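Local structure of YaeO (Vibrio cholerae serotype O1, 6JIE) at residues Ser70-Pro73 with His74-Val77. The protein inhibits Rho-dependent transcription termination by dissociating the Rho hexamer, and is a structural homologue of the RNA chaperone Hfq. Residues are numbered along the deposited sequence; the frame is centred on the assembly and turned at random.
Sequences SEQP and HFSV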
loop_
_atom_site.group_PDB
_atom_site.type_symbol
_atom_site.label_atom_id
_atom_site.label_comp_id
_atom_site.label_asym_id
_atom_site.label_seq_id
_atom_site.Cartn_x
_atom_site.Cartn_y
_atom_site.Cartn_z
ATOM N N SER A 70 5.637 0.555 6.189
ATOM C CA SER A 70 5.636 -0.864 6.504
ATOM C C SER A 70 6.986 -1.241 7.078
ATOM O O SER A 70 7.969 -0.500 6.957
ATOM C CB SER A 70 5.353 -1.728 5.268
ATOM O OG SER A 70 6.358 -1.500 4.292
ATOM N N GLU A 71 7.025 -2.422 7.687
ATOM C CA GLU A 71 8.274 -2.984 8.169
ATOM C C GLU A 71 9.043 -3.551 6.985
ATOM O O GLU A 71 8.553 -4.448 6.289
ATOM C CB GLU A 71 8.009 -4.066 9.211
ATOM C CG GLU A 71 9.257 -4.646 9.854
ATOM C CD GLU A 71 9.104 -6.120 10.161
ATOM O OE1 GLU A 71 9.819 -6.933 9.540
ATOM O OE2 GLU A 71 8.260 -6.467 11.013
ATOM N N GLN A 72 10.234 -3.020 6.751
ATOM C CA GLN A 72 11.140 -3.558 5.750
ATOM C C GLN A 72 12.556 -3.143 6.124
ATOM O O GLN A 72 12.740 -2.223 6.930
ATOM C CB GLN A 72 10.763 -3.087 4.333
ATOM C CG GLN A 72 10.120 -1.719 4.237
ATOM C CD GLN A 72 11.146 -0.614 4.122
ATOM O OE1 GLN A 72 12.348 -0.853 4.222
ATOM N NE2 GLN A 72 10.674 0.602 3.912
ATOM N N PRO A 73 13.571 -3.834 5.609
ATOM C CA PRO A 73 14.940 -3.604 6.084
ATOM C C PRO A 73 15.643 -2.416 5.451
ATOM O O PRO A 73 16.820 -2.193 5.752
ATOM C CB PRO A 73 15.644 -4.910 5.698
ATOM C CG PRO A 73 14.961 -5.294 4.438
ATOM C CD PRO A 73 13.510 -4.983 4.682
ATOM N N HIS A 74 14.977 -1.648 4.595
ATOM C CA HIS A 74 15.696 -0.683 3.776
ATOM C C HIS A 74 15.767 0.692 4.424
ATOM O O HIS A 74 16.841 1.298 4.457
ATOM C CB HIS A 74 15.054 -0.603 2.396
ATOM C CG HIS A 74 14.911 -1.940 1.751
ATOM N ND1 HIS A 74 15.996 -2.653 1.296
ATOM C CD2 HIS A 74 13.826 -2.722 1.544
ATOM C CE1 HIS A 74 15.585 -3.810 0.807
ATOM N NE2 HIS A 74 14.274 -3.879 0.948
ATOM N N PHE A 75 14.647 1.193 4.944
ATOM C CA PHE A 75 14.660 2.492 5.599
ATOM C C PHE A 75 13.464 2.614 6.531
ATOM O O PHE A 75 12.445 1.929 6.376
ATOM C CB PHE A 75 14.664 3.652 4.585
ATOM C CG PHE A 75 13.511 3.630 3.618
ATOM C CD1 PHE A 75 12.311 4.258 3.931
ATOM C CD2 PHE A 75 13.637 3.011 2.382
ATOM C CE1 PHE A 75 11.258 4.250 3.035
ATOM C CE2 PHE A 75 12.593 2.995 1.484
ATOM C CZ PHE A 75 11.396 3.624 1.809
ATOM N N SER A 76 13.615 3.515 7.500
ATOM C CA SER A 76 12.508 4.051 8.280
ATOM C C SER A 76 12.169 5.441 7.747
ATOM O O SER A 76 11.241 5.591 6.940
ATOM C CB SER A 76 12.863 4.100 9.765
ATOM O OG SER A 76 12.922 2.790 10.303
ATOM N N VAL A 77 12.931 6.459 8.160
ATOM C CA VAL A 77 12.771 7.820 7.651
ATOM C C VAL A 77 14.051 8.246 6.945
ATOM O O VAL A 77 15.147 8.156 7.518
ATOM C CB VAL A 77 12.421 8.815 8.771
ATOM C CG1 VAL A 77 12.198 10.199 8.176
ATOM C CG2 VAL A 77 11.186 8.361 9.515
HETATM O O HOH W 1 10.564 0.231 7.839
#
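The backbone N of His74 donates a hydrogen bond to Gln72 OE1, 2.8 Å away, at a C=O...N angle of 174°, so the approach is nearly head-on to the oxygen. The imidazole of His74 lies beside the Pro73 ring: with CG of His74 next to its own backbone N and anti to the carbonyl carbon, one ring face receives Pro73 CG, 3.9 Å from the ring centroid and almost straight above it, a CH-pi contact. Phe16 also meets this imidazole. Phe75 N supplies a second hydrogen bond to OE1 of Gln72, at 3.2 Å, entering from the flank of the carbonyl at 127° and tilted from its plane. The same amide stands steeply over the Phe75 ring, the planes 74° apart, with Gln72 NE2 3.7 Å above the ring plane and over its centre. The ring itself is buried against Leu12, Leu18, Val20 and Met66. Beyond it, water 1 lies between Phe75 O (2.9 Å) and Ser70 O (2.8 Å), within hydrogen-bonding distance of both. Two backbone N-H groups thus converge on one glutamine oxygen, which favours OE1 facing the backbone and NE2 facing the Phe75 ring, and braces this bend of the loop between strands 63-68 and 77-79.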